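Local coordinates for cytochrome P450 RhF (Acinetobacter radioresistens, PDB 6RO8), which probably inserts oxygen into organic substrates as a class VII cytochrome P450 monooxygenase, of which this chain is the heme domain, at residues V152-I156 against E397-I402; K158-V164 against E424-W430; L228-K232 against D257-H261; G181-D185 against Y223-V227. All coordinates share one frame; numbering follows the deposited sequence.

Contact 1 of 4, residues V152-I156 against E397-I402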
loop_
_atom_site.group_PDB
_atom_site.type_symbol
_atom_site.label_atom_id
_atom_site.label_comp_id
_atom_site.label_asym_id
_atom_site.label_seq_id
_atom_site.Cartn_x
_atom_site.Cartn_y
_atom_site.Cartn_z
ATOM N N VAL A 152 -20.563 -3.805 -12.178
ATOM C CA VAL A 152 -21.384 -2.649 -12.506
ATOM C C VAL A 152 -22.642 -3.066 -13.247
ATOM O O VAL A 152 -23.638 -2.337 -13.214
ATOM C CB VAL A 152 -20.611 -1.592 -13.310
ATOM C CG1 VAL A 152 -19.219 -1.360 -12.723
ATOM C CG2 VAL A 152 -20.508 -1.984 -14.728
ATOM N N ASP A 153 -22.647 -4.229 -13.899
ATOM C CA ASP A 153 -23.917 -4.745 -14.390
ATOM C C ASP A 153 -24.905 -4.847 -13.240
ATOM O O ASP A 153 -26.106 -4.611 -13.413
ATOM C CB ASP A 153 -23.726 -6.107 -15.065
ATOM C CG ASP A 153 -23.279 -5.993 -16.524
ATOM O OD1 ASP A 153 -23.308 -4.872 -17.088
ATOM O OD2 ASP A 153 -22.894 -7.034 -17.107
ATOM N N GLY A 154 -24.398 -5.127 -12.040
ATOM C CA GLY A 154 -25.278 -5.342 -10.908
ATOM C C GLY A 154 -25.853 -4.058 -10.342
ATOM O O GLY A 154 -27.013 -4.018 -9.932
ATOM N N PHE A 155 -25.063 -2.996 -10.294
ATOM C CA PHE A 155 -25.510 -1.807 -9.589
ATOM C C PHE A 155 -25.834 -0.635 -10.503
ATOM O O PHE A 155 -26.358 0.375 -10.019
ATOM C CB PHE A 155 -24.471 -1.391 -8.524
ATOM C CG PHE A 155 -23.157 -0.864 -9.068
ATOM C CD1 PHE A 155 -23.053 0.424 -9.582
ATOM C CD2 PHE A 155 -22.001 -1.627 -8.970
ATOM C CE1 PHE A 155 -21.836 0.916 -10.035
ATOM C CE2 PHE A 155 -20.782 -1.135 -9.422
ATOM C CZ PHE A 155 -20.698 0.140 -9.948
ATOM N N ILE A 156 -25.561 -0.743 -11.805
ATOM C CA ILE A 156 -25.770 0.383 -12.698
ATOM C C ILE A 156 -27.216 0.859 -12.641
ATOM O O ILE A 156 -27.484 2.051 -12.820
ATOM C CB ILE A 156 -25.358 -0.028 -14.123
ATOM C CG1 ILE A 156 -25.575 1.091 -15.147
ATOM C CG2 ILE A 156 -26.166 -1.239 -14.569
ATOM C CD1 ILE A 156 -24.892 2.367 -14.801
ATOM N N GLU A 397 -14.256 1.543 -17.244
ATOM C CA GLU A 397 -15.614 1.009 -17.197
ATOM C C GLU A 397 -16.588 2.066 -16.703
ATOM O O GLU A 397 -17.620 2.326 -17.337
ATOM C CB GLU A 397 -15.670 -0.240 -16.312
ATOM C CG GLU A 397 -16.996 -1.041 -16.383
ATOM C CD GLU A 397 -17.138 -1.828 -17.697
ATOM O OE1 GLU A 397 -18.261 -2.325 -17.998
ATOM O OE2 GLU A 397 -16.125 -1.948 -18.435
ATOM N N LEU A 398 -16.240 2.725 -15.597
ATOM C CA LEU A 398 -17.132 3.705 -14.987
ATOM C C LEU A 398 -17.333 4.926 -15.877
ATOM O O LEU A 398 -18.463 5.392 -16.048
ATOM C CB LEU A 398 -16.584 4.133 -13.626
ATOM C CG LEU A 398 -16.816 3.129 -12.500
ATOM C CD1 LEU A 398 -16.001 3.506 -11.263
ATOM C CD2 LEU A 398 -18.291 3.049 -12.188
ATOM N N SER A 399 -16.251 5.480 -16.424
ATOM C CA SER A 399 -16.388 6.673 -17.250
ATOM C C SER A 399 -17.027 6.363 -18.589
ATOM O O SER A 399 -17.617 7.258 -19.205
ATOM C CB SER A 399 -15.027 7.324 -17.460
ATOM O OG SER A 399 -14.179 6.453 -18.189
ATOM N N ARG A 400 -16.931 5.115 -19.042
ATOM C CA ARG A 400 -17.571 4.725 -20.292
ATOM C C ARG A 400 -19.076 4.616 -20.128
ATOM O O ARG A 400 -19.843 5.138 -20.948
ATOM C CB ARG A 400 -17.011 3.393 -20.778
ATOM C CG ARG A 400 -17.355 3.092 -22.198
ATOM C CD ARG A 400 -16.718 1.797 -22.640
ATOM N NE ARG A 400 -17.478 0.635 -22.198
ATOM C CZ ARG A 400 -16.991 -0.295 -21.388
ATOM N NH1 ARG A 400 -15.750 -0.184 -20.944
ATOM N NH2 ARG A 400 -17.741 -1.331 -21.022
ATOM N N ARG A 401 -19.518 3.948 -19.066
ATOM C CA ARG A 401 -20.919 3.595 -18.931
ATOM C C ARG A 401 -21.696 4.528 -18.017
ATOM O O ARG A 401 -22.931 4.554 -18.091
ATOM C CB ARG A 401 -21.037 2.156 -18.431
ATOM C CG ARG A 401 -20.291 1.186 -19.317
ATOM C CD ARG A 401 -20.322 -0.195 -18.748
ATOM N NE ARG A 401 -21.662 -0.571 -18.325
ATOM C CZ ARG A 401 -21.955 -1.740 -17.773
ATOM N NH1 ARG A 401 -20.980 -2.623 -17.579
ATOM N NH2 ARG A 401 -23.206 -2.021 -17.411
ATOM N N ILE A 402 -21.021 5.287 -17.163
ATOM C CA ILE A 402 -21.702 6.272 -16.333
ATOM C C ILE A 402 -20.957 7.593 -16.457
ATOM O O ILE A 402 -20.286 8.017 -15.504
ATOM C CB ILE A 402 -21.765 5.828 -14.867
ATOM C CG1 ILE A 402 -22.090 4.340 -14.735
ATOM C CG2 ILE A 402 -22.787 6.636 -14.147
ATOM C CD1 ILE A 402 -22.152 3.877 -13.288
#
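A four-residue salt-bridge network, Asp153, Glu397, Arg400 and Arg401, runs along one edge of the contact between helix 134-155 and helix 384-401. These are the D and L helices of the P450 fold. Arg401 is at its centre. Asp153 OD1 takes a bond of 2.9 Å from Arg401 NH2, slightly tilted from the guanidinium plane. Arg401 NH1 adds a weak bond to Asp153 OD1 at 3.3 Å. Within helix 384-401, Arg401 NH1 gives Glu397 OE1 a nearly straight bond in the guanidinium plane, 2.8 Å (165°). The other oxygen of Glu397 takes weak bonds from Arg400. The two carboxylates thus hold the Arg401 group from its rim, while Val152 CG2 lies over one of its faces. Beside the charges is an apolar layer. A chi1 of 179° and a chi2 of 55° bring Ile156 CD1 to Ile402 CG1 at 3.4 Å. The two side chains overlap alongside, running antiparallel. Leu398 CD2 meets the edge of the Phe155 ring at CZ, 4.4 Å away. Met167 of helix 163-168 also packs on Val152 and Phe155. Charged groups beside an apolar seam thus join two members of the D/E/I/L four-helix bundle of the P450 fold.

Contact 2 of 4, residues K158-V164 against E424-W430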
loop_
_atom_site.group_PDB
_atom_site.type_symbol
_atom_site.label_atom_id
_atom_site.label_comp_id
_atom_site.label_asym_id
_atom_site.label_seq_id
_atom_site.Cartn_x
_atom_site.Cartn_y
_atom_site.Cartn_z
ATOM N N LYS A 158 -29.132 1.218 -10.062
ATOM C CA LYS A 158 -29.430 2.057 -8.905
ATOM C C LYS A 158 -29.157 3.529 -9.209
ATOM O O LYS A 158 -28.346 3.873 -10.070
ATOM C CB LYS A 158 -28.596 1.639 -7.689
ATOM C CG LYS A 158 -28.518 0.144 -7.444
ATOM C CD LYS A 158 -27.956 -0.160 -6.064
ATOM C CE LYS A 158 -27.495 -1.608 -5.951
ATOM N NZ LYS A 158 -26.953 -1.924 -4.595
ATOM N N GLY A 159 -29.838 4.408 -8.471
ATOM C CA GLY A 159 -29.486 5.818 -8.526
ATOM C C GLY A 159 -28.118 6.133 -7.943
ATOM O O GLY A 159 -27.387 6.974 -8.479
ATOM N N ARG A 160 -27.758 5.471 -6.845
ATOM C CA ARG A 160 -26.543 5.742 -6.104
ATOM C C ARG A 160 -25.928 4.415 -5.697
ATOM O O ARG A 160 -26.552 3.357 -5.819
ATOM C CB ARG A 160 -26.807 6.590 -4.849
ATOM C CG ARG A 160 -27.372 7.970 -5.115
ATOM C CD ARG A 160 -27.098 8.917 -3.954
ATOM N NE ARG A 160 -28.308 9.187 -3.190
ATOM C CZ ARG A 160 -28.754 8.412 -2.208
ATOM N NH1 ARG A 160 -28.078 7.319 -1.868
ATOM N NH2 ARG A 160 -29.874 8.729 -1.565
ATOM N N ALA A 161 -24.702 4.485 -5.186
ATOM C CA ALA A 161 -23.999 3.312 -4.689
ATOM C C ALA A 161 -22.761 3.793 -3.955
ATOM O O ALA A 161 -22.321 4.933 -4.129
ATOM C CB ALA A 161 -23.613 2.347 -5.817
ATOM N N ASP A 162 -22.225 2.928 -3.105
ATOM C CA ASP A 162 -20.926 3.149 -2.482
ATOM C C ASP A 162 -19.982 2.220 -3.236
ATOM O O ASP A 162 -19.993 1.002 -3.028
ATOM C CB ASP A 162 -20.990 2.881 -0.978
ATOM C CG ASP A 162 -19.644 2.543 -0.361
ATOM O OD1 ASP A 162 -18.584 2.972 -0.870
ATOM O OD2 ASP A 162 -19.660 1.819 0.648
ATOM N N LEU A 163 -19.195 2.801 -4.150
ATOM C CA LEU A 163 -18.351 1.986 -5.014
ATOM C C LEU A 163 -17.438 1.078 -4.211
ATOM O O LEU A 163 -17.088 -0.011 -4.684
ATOM C CB LEU A 163 -17.516 2.867 -5.942
ATOM C CG LEU A 163 -18.337 3.764 -6.870
ATOM C CD1 LEU A 163 -17.468 4.539 -7.866
ATOM C CD2 LEU A 163 -19.445 2.984 -7.586
ATOM N N VAL A 164 -17.030 1.503 -3.010
ATOM C CA VAL A 164 -16.174 0.650 -2.187
ATOM C C VAL A 164 -16.857 -0.690 -1.956
ATOM O O VAL A 164 -16.307 -1.755 -2.266
ATOM C CB VAL A 164 -15.825 1.339 -0.853
ATOM C CG1 VAL A 164 -15.111 0.356 0.066
ATOM C CG2 VAL A 164 -14.959 2.574 -1.085
ATOM N N GLU A 424 -13.008 5.000 3.423
ATOM C CA GLU A 424 -13.735 3.767 3.729
ATOM C C GLU A 424 -14.968 3.605 2.843
ATOM O O GLU A 424 -15.333 2.482 2.475
ATOM C CB GLU A 424 -14.127 3.745 5.202
ATOM C CG GLU A 424 -12.998 4.176 6.073
ATOM C CD GLU A 424 -13.020 3.529 7.426
ATOM O OE1 GLU A 424 -13.269 4.249 8.415
ATOM O OE2 GLU A 424 -12.782 2.305 7.492
ATOM N N ALA A 425 -15.625 4.709 2.501
ATOM C CA ALA A 425 -16.741 4.699 1.576
ATOM C C ALA A 425 -16.469 5.674 0.438
ATOM O O ALA A 425 -15.676 6.614 0.576
ATOM C CB ALA A 425 -18.051 5.065 2.288
ATOM N N LEU A 426 -17.130 5.434 -0.702
ATOM C CA LEU A 426 -17.066 6.324 -1.864
ATOM C C LEU A 426 -18.491 6.438 -2.424
ATOM O O LEU A 426 -18.865 5.748 -3.376
ATOM C CB LEU A 426 -16.073 5.811 -2.913
ATOM C CG LEU A 426 -15.608 6.862 -3.930
ATOM C CD1 LEU A 426 -14.805 7.984 -3.268
ATOM C CD2 LEU A 426 -14.827 6.246 -5.089
ATOM N N TRP A 427 -19.294 7.317 -1.831
ATOM C CA TRP A 427 -20.693 7.448 -2.226
ATOM C C TRP A 427 -20.833 8.322 -3.470
ATOM O O TRP A 427 -20.193 9.369 -3.605
ATOM C CB TRP A 427 -21.524 7.999 -1.064
ATOM C CG TRP A 427 -21.975 6.895 -0.167
ATOM C CD1 TRP A 427 -21.482 6.580 1.063
ATOM C CD2 TRP A 427 -22.987 5.919 -0.454
ATOM N NE1 TRP A 427 -22.133 5.476 1.566
ATOM C CE2 TRP A 427 -23.065 5.057 0.653
ATOM C CE3 TRP A 427 -23.845 5.705 -1.534
ATOM C CZ2 TRP A 427 -23.958 3.995 0.707
ATOM C CZ3 TRP A 427 -24.727 4.645 -1.482
ATOM C CH2 TRP A 427 -24.778 3.804 -0.371
ATOM N N THR A 428 -21.699 7.891 -4.373
ATOM C CA THR A 428 -21.613 8.317 -5.760
ATOM C C THR A 428 -22.963 8.105 -6.436
ATOM O O THR A 428 -23.699 7.178 -6.085
ATOM C CB THR A 428 -20.493 7.536 -6.453
ATOM O OG1 THR A 428 -20.477 7.835 -7.847
ATOM C CG2 THR A 428 -20.714 6.085 -6.275
ATOM N N GLU A 429 -23.298 8.984 -7.383
ATOM C CA GLU A 429 -24.648 9.023 -7.934
ATOM C C GLU A 429 -24.631 9.360 -9.420
ATOM O O GLU A 429 -23.646 9.885 -9.947
ATOM C CB GLU A 429 -25.515 10.055 -7.219
ATOM C CG GLU A 429 -24.905 11.442 -7.168
ATOM C CD GLU A 429 -25.756 12.415 -6.373
ATOM O OE1 GLU A 429 -26.750 11.964 -5.765
ATOM O OE2 GLU A 429 -25.437 13.624 -6.358
ATOM N N TRP A 430 -25.754 9.082 -10.088
ATOM C CA TRP A 430 -25.898 9.306 -11.533
ATOM C C TRP A 430 -27.368 9.170 -11.938
ATOM O O TRP A 430 -28.266 9.130 -11.089
ATOM C CB TRP A 430 -25.028 8.335 -12.324
ATOM C CG TRP A 430 -25.407 6.858 -12.210
ATOM C CD1 TRP A 430 -25.999 6.091 -13.173
ATOM C CD2 TRP A 430 -25.160 5.972 -11.099
ATOM N NE1 TRP A 430 -26.150 4.798 -12.730
ATOM C CE2 TRP A 430 -25.651 4.700 -11.458
ATOM C CE3 TRP A 430 -24.588 6.138 -9.834
ATOM C CZ2 TRP A 430 -25.573 3.597 -10.602
ATOM C CZ3 TRP A 430 -24.524 5.044 -8.979
ATOM C CH2 TRP A 430 -25.010 3.793 -9.368
#
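Strands 160-162 and 427-429 run antiparallel, their axes 4.8 Å apart at an angle of 157°, with Ala161 and Thr428 as the hydrogen-bonded pair. Ala161 N donates to Thr428 O at 3.0 Å; the return bond is weak. Trp430 N to Gly159 O and Leu163 N to Leu426 O extend the pairing at either end. Asp162 has two roles. Asp162 CB sits over the six-membered ring of Trp427, 3.6 Å from the centroid, a CH-pi contact close to the ring normal. Asp162 OD1 accepts a nearly straight bond from Leu426 N (2.9 Å, 174°), met from above the carboxylate plane, and a weak capping bond from Val164 N. On the same sheet face, Arg160 and Glu429 run alongside each other. Arg160 CG touches Glu429 CB at 3.5 Å, but Arg160 NE and Glu429 OE1 stay 4.1 Å apart, beyond a salt bridge. On the face of Ala161 and Thr428, Thr428 CG2 meets Leu163 CG of the following helix. Thr428 OG1 turns to Lys406 O. Gly159 O lies over a face of the Trp430 indole, whose NE1 bonds to Ile156 O. Strand 406-407 flanks 427-429 to complete the small antiparallel beta-3 sheet of the P450 fold, with Asp162 as N-cap of the helix that follows, the start of helix E.

Contact 3 of 4, residues L228-K232 against D257-H261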
loop_
_atom_site.group_PDB
_atom_site.type_symbol
_atom_site.label_atom_id
_atom_site.label_comp_id
_atom_site.label_asym_id
_atom_site.label_seq_id
_atom_site.Cartn_x
_atom_site.Cartn_y
_atom_site.Cartn_z
ATOM N N LEU A 228 -1.202 -22.805 2.895
ATOM C CA LEU A 228 0.098 -23.188 2.364
ATOM C C LEU A 228 0.301 -24.690 2.422
ATOM O O LEU A 228 1.032 -25.242 1.592
ATOM C CB LEU A 228 1.204 -22.470 3.143
ATOM C CG LEU A 228 2.641 -22.780 2.738
ATOM C CD1 LEU A 228 2.875 -22.294 1.329
ATOM C CD2 LEU A 228 3.635 -22.142 3.686
ATOM N N GLU A 229 -0.348 -25.356 3.378
ATOM C CA GLU A 229 -0.212 -26.798 3.508
ATOM C C GLU A 229 -0.974 -27.512 2.410
ATOM O O GLU A 229 -0.462 -28.467 1.815
ATOM C CB GLU A 229 -0.694 -27.246 4.888
ATOM C CG GLU A 229 -0.113 -28.575 5.358
ATOM C CD GLU A 229 1.389 -28.687 5.121
ATOM O OE1 GLU A 229 2.103 -27.674 5.314
ATOM O OE2 GLU A 229 1.854 -29.789 4.745
ATOM N N LYS A 230 -2.195 -27.058 2.121
ATOM C CA LYS A 230 -2.975 -27.658 1.044
ATOM C C LYS A 230 -2.333 -27.406 -0.313
ATOM O O LYS A 230 -2.267 -28.311 -1.156
ATOM C CB LYS A 230 -4.404 -27.120 1.065
ATOM C CG LYS A 230 -5.070 -27.193 2.425
ATOM C CD LYS A 230 -6.589 -27.159 2.317
ATOM C CE LYS A 230 -7.227 -26.641 3.597
ATOM N NZ LYS A 230 -8.706 -26.510 3.501
ATOM N N MET A 231 -1.872 -26.181 -0.551
ATOM C CA MET A 231 -1.215 -25.895 -1.820
ATOM C C MET A 231 0.058 -26.720 -1.964
ATOM O O MET A 231 0.347 -27.249 -3.049
ATOM C CB MET A 231 -0.929 -24.396 -1.932
ATOM C CG MET A 231 -2.199 -23.550 -1.940
ATOM S SD MET A 231 -1.914 -21.771 -2.066
ATOM C CE MET A 231 -0.153 -21.789 -2.345
ATOM N N LYS A 232 0.820 -26.856 -0.870
ATOM C CA LYS A 232 1.998 -27.716 -0.874
ATOM C C LYS A 232 1.653 -29.098 -1.408
ATOM O O LYS A 232 2.465 -29.735 -2.089
ATOM C CB LYS A 232 2.573 -27.824 0.543
ATOM C CG LYS A 232 3.847 -27.034 0.778
ATOM C CD LYS A 232 4.051 -26.788 2.269
ATOM C CE LYS A 232 5.478 -26.345 2.597
ATOM N NZ LYS A 232 5.595 -25.751 3.955
ATOM N N ASP A 257 11.173 -22.067 4.126
ATOM C CA ASP A 257 9.845 -22.469 4.565
ATOM C C ASP A 257 9.174 -21.367 5.368
ATOM O O ASP A 257 7.968 -21.137 5.219
ATOM C CB ASP A 257 9.917 -23.762 5.376
ATOM C CG ASP A 257 8.586 -24.501 5.411
ATOM O OD1 ASP A 257 7.533 -23.890 5.096
ATOM O OD2 ASP A 257 8.594 -25.703 5.748
ATOM N N ASN A 258 9.926 -20.676 6.227
ATOM C CA ASN A 258 9.340 -19.539 6.931
ATOM C C ASN A 258 8.963 -18.437 5.961
ATOM O O ASN A 258 7.922 -17.789 6.120
ATOM C CB ASN A 258 10.291 -18.968 7.973
ATOM C CG ASN A 258 9.732 -17.712 8.606
ATOM O OD1 ASN A 258 9.975 -16.585 8.129
ATOM N ND2 ASN A 258 8.956 -17.890 9.665
ATOM N N TYR A 259 9.812 -18.189 4.963
ATOM C CA TYR A 259 9.442 -17.207 3.955
ATOM C C TYR A 259 8.124 -17.591 3.306
ATOM O O TYR A 259 7.291 -16.726 3.024
ATOM C CB TYR A 259 10.531 -17.057 2.895
ATOM C CG TYR A 259 9.977 -16.370 1.677
ATOM C CD1 TYR A 259 9.801 -14.988 1.655
ATOM C CD2 TYR A 259 9.566 -17.109 0.568
ATOM C CE1 TYR A 259 9.266 -14.364 0.545
ATOM C CE2 TYR A 259 9.028 -16.506 -0.527
ATOM C CZ TYR A 259 8.877 -15.135 -0.548
ATOM O OH TYR A 259 8.332 -14.562 -1.670
ATOM N N LEU A 260 7.911 -18.885 3.066
ATOM C CA LEU A 260 6.649 -19.308 2.469
ATOM C C LEU A 260 5.479 -18.927 3.357
ATOM O O LEU A 260 4.501 -18.326 2.894
ATOM C CB LEU A 260 6.668 -20.814 2.209
ATOM C CG LEU A 260 7.278 -21.261 0.881
ATOM C CD1 LEU A 260 8.717 -20.786 0.721
ATOM C CD2 LEU A 260 7.186 -22.782 0.763
ATOM N N HIS A 261 5.579 -19.233 4.645
ATOM C CA HIS A 261 4.478 -18.947 5.549
ATOM C C HIS A 261 4.333 -17.448 5.771
ATOM O O HIS A 261 3.212 -16.921 5.769
ATOM C CB HIS A 261 4.704 -19.686 6.864
ATOM C CG HIS A 261 3.488 -19.773 7.726
ATOM N ND1 HIS A 261 3.393 -20.648 8.788
ATOM C CD2 HIS A 261 2.320 -19.091 7.692
ATOM C CE1 HIS A 261 2.218 -20.498 9.371
ATOM N NE2 HIS A 261 1.548 -19.558 8.727
#
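Leu228 and Lys232, one turn apart on helix 207-233, reach the first turns of helix 257-270. In the P450 fold these are the G-helix and the start of the I-helix. The short segments make an angle of 116°, and their axes stay 11.8 Å apart. Long side chains therefore bridge the gap. The apolar contact is made by Leu228. Its CG stands anti to the backbone N (chi1 179°), which directs the branch toward the other helix. There Leu228 CD2 meets Leu260 CB at 3.6 Å, the two side chains roughly perpendicular. Leu228 CD2 also lies 3.6 Å from His261 N. The ring of His261 turns to other partners: it stacks on Trp221, and NE2 bonds to Trp221 O. Lys232 adds a weaker apolar touch, Lys232 CE against Leu260 CD2 at 4.4 Å. The polar contact is a single salt bridge. Lys232 stretches out beyond CG to come to Asp257. The neighbouring ammonium group and the helix start would probably both stabilise the charged carboxylate. Lys232 NZ takes the syn side of Asp257 OD1, 2.9 Å away and 27° out of the carboxylate plane.

Contact 4 of 4, residues G181-D185 against Y223-V227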
loop_
_atom_site.group_PDB
_atom_site.type_symbol
_atom_site.label_atom_id
_atom_site.label_comp_id
_atom_site.label_asym_id
_atom_site.label_seq_id
_atom_site.Cartn_x
_atom_site.Cartn_y
_atom_site.Cartn_z
ATOM N N GLY A 181 -2.029 -18.586 -5.850
ATOM C CA GLY A 181 -2.802 -19.772 -6.189
ATOM C C GLY A 181 -3.853 -20.127 -5.151
ATOM O O GLY A 181 -4.046 -21.308 -4.839
ATOM N N VAL A 182 -4.529 -19.122 -4.605
ATOM C CA VAL A 182 -5.195 -19.226 -3.308
ATOM C C VAL A 182 -6.700 -19.327 -3.529
ATOM O O VAL A 182 -7.295 -18.416 -4.117
ATOM C CB VAL A 182 -4.853 -18.034 -2.402
ATOM C CG1 VAL A 182 -5.692 -18.073 -1.139
ATOM C CG2 VAL A 182 -3.361 -18.038 -2.066
ATOM N N PRO A 183 -7.354 -20.385 -3.042
ATOM C CA PRO A 183 -8.789 -20.573 -3.311
ATOM C C PRO A 183 -9.638 -19.575 -2.537
ATOM O O PRO A 183 -9.494 -19.424 -1.322
ATOM C CB PRO A 183 -9.062 -22.008 -2.840
ATOM C CG PRO A 183 -7.730 -22.606 -2.538
ATOM C CD PRO A 183 -6.800 -21.477 -2.229
ATOM N N GLU A 184 -10.524 -18.893 -3.255
ATOM C CA GLU A 184 -11.478 -18.002 -2.617
ATOM C C GLU A 184 -12.264 -18.760 -1.563
ATOM O O GLU A 184 -12.643 -19.912 -1.763
ATOM C CB GLU A 184 -12.432 -17.420 -3.660
ATOM C CG GLU A 184 -11.792 -17.161 -5.022
ATOM C CD GLU A 184 -12.806 -16.791 -6.090
ATOM O OE1 GLU A 184 -13.888 -17.428 -6.147
ATOM O OE2 GLU A 184 -12.515 -15.857 -6.870
ATOM N N ASP A 185 -12.483 -18.125 -0.422
ATOM C CA ASP A 185 -13.604 -18.524 0.416
ATOM C C ASP A 185 -14.175 -17.276 1.066
ATOM O O ASP A 185 -14.358 -16.267 0.379
ATOM C CB ASP A 185 -13.217 -19.583 1.456
ATOM C CG ASP A 185 -11.966 -19.244 2.216
ATOM O OD1 ASP A 185 -11.265 -18.293 1.821
ATOM O OD2 ASP A 185 -11.688 -19.950 3.207
ATOM N N TYR A 223 -4.497 -19.472 9.561
ATOM C CA TYR A 223 -5.179 -19.682 8.287
ATOM C C TYR A 223 -4.178 -19.886 7.146
ATOM O O TYR A 223 -4.262 -20.870 6.400
ATOM C CB TYR A 223 -6.109 -18.500 7.984
ATOM C CG TYR A 223 -6.808 -18.616 6.640
ATOM C CD1 TYR A 223 -7.931 -19.430 6.481
ATOM C CD2 TYR A 223 -6.342 -17.915 5.531
ATOM C CE1 TYR A 223 -8.570 -19.541 5.259
ATOM C CE2 TYR A 223 -6.976 -18.022 4.293
ATOM C CZ TYR A 223 -8.087 -18.839 4.168
ATOM O OH TYR A 223 -8.728 -18.957 2.959
ATOM N N SER A 224 -3.225 -18.954 6.996
ATOM C CA SER A 224 -2.188 -18.998 5.969
ATOM C C SER A 224 -1.411 -20.298 6.070
ATOM O O SER A 224 -1.006 -20.868 5.046
ATOM C CB SER A 224 -1.277 -17.764 6.084
ATOM O OG SER A 224 -1.135 -17.376 7.441
ATOM N N GLY A 225 -1.230 -20.802 7.291
ATOM C CA GLY A 225 -0.611 -22.104 7.441
ATOM C C GLY A 225 -1.391 -23.213 6.764
ATOM O O GLY A 225 -0.840 -23.953 5.952
ATOM N N ARG A 226 -2.675 -23.356 7.118
ATOM C CA ARG A 226 -3.523 -24.385 6.524
ATOM C C ARG A 226 -3.551 -24.261 4.994
ATOM O O ARG A 226 -3.484 -25.268 4.271
ATOM C CB ARG A 226 -4.942 -24.295 7.131
ATOM C CG ARG A 226 -5.940 -25.394 6.671
ATOM C CD ARG A 226 -7.431 -24.996 6.835
ATOM N NE ARG A 226 -7.864 -23.926 5.929
ATOM C CZ ARG A 226 -9.084 -23.815 5.410
ATOM N NH1 ARG A 226 -10.005 -24.757 5.657
ATOM N NH2 ARG A 226 -9.371 -22.803 4.586
ATOM N N VAL A 227 -3.608 -23.028 4.486
ATOM C CA VAL A 227 -3.627 -22.801 3.041
ATOM C C VAL A 227 -2.339 -23.307 2.405
ATOM O O VAL A 227 -2.358 -24.112 1.466
ATOM C CB VAL A 227 -3.845 -21.308 2.732
ATOM C CG1 VAL A 227 -3.815 -21.066 1.235
ATOM C CG2 VAL A 227 -5.154 -20.821 3.313
#
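Asp185 and Tyr223 meet end on, from facing sides, and the carboxylate is turned only 22° from the plane of the phenol ring. The tyrosine hydroxyl faces both acid oxygens. Tyr223 OH is 2.9 Å from Asp185 OD1 and 3.1 Å from Asp185 OD2. Both hydrogen bonds are weak. With chi1 at 177°, the Tyr223 ring leaves helix 207-233 in the direction of the loop. One face of the ring is covered by Val227 CG2 from the next turn of the same helix. Arg226 presents the edge of its guanidinium to Asp185 OD2, its chain bent at chi3. The salt bridge is long, Arg226 NH2 to Asp185 OD2 at 3.9 Å. Deeper in, Val182 CG1 touches Val227 CG1 at 4.3 Å, and Leu177 of helix 170-179 also packs on Val182. The loop between the E and F helices of the P450 fold is in this way laid against helix G. The nearby hydroxyl and the distant arginine would probably favour an ionised Asp185, held by weak and long contacts.

In the fold
The contacts form two pairs. Contacts 1 and 2 have centres about 11 Å apart and touch, the indole of Trp430 meeting Ile156 and Ile402. Helix 134-155 leads directly into strand 160-162, and the segments of the two contacts alternate along the chain. Contacts 3 and 4 have centres about 10 Å apart and share helix 207-233, with contact 4 closing before contact 3 opens. Both fall within the long stretch of chain spanned by contacts 1 and 2, yet lie about 31 Å (contact 4) and 39 Å (contact 3) from them between centres. One pair therefore joins the D helix and beta-3 region to the C-terminal part of the domain. The other sets helix G against its neighbours.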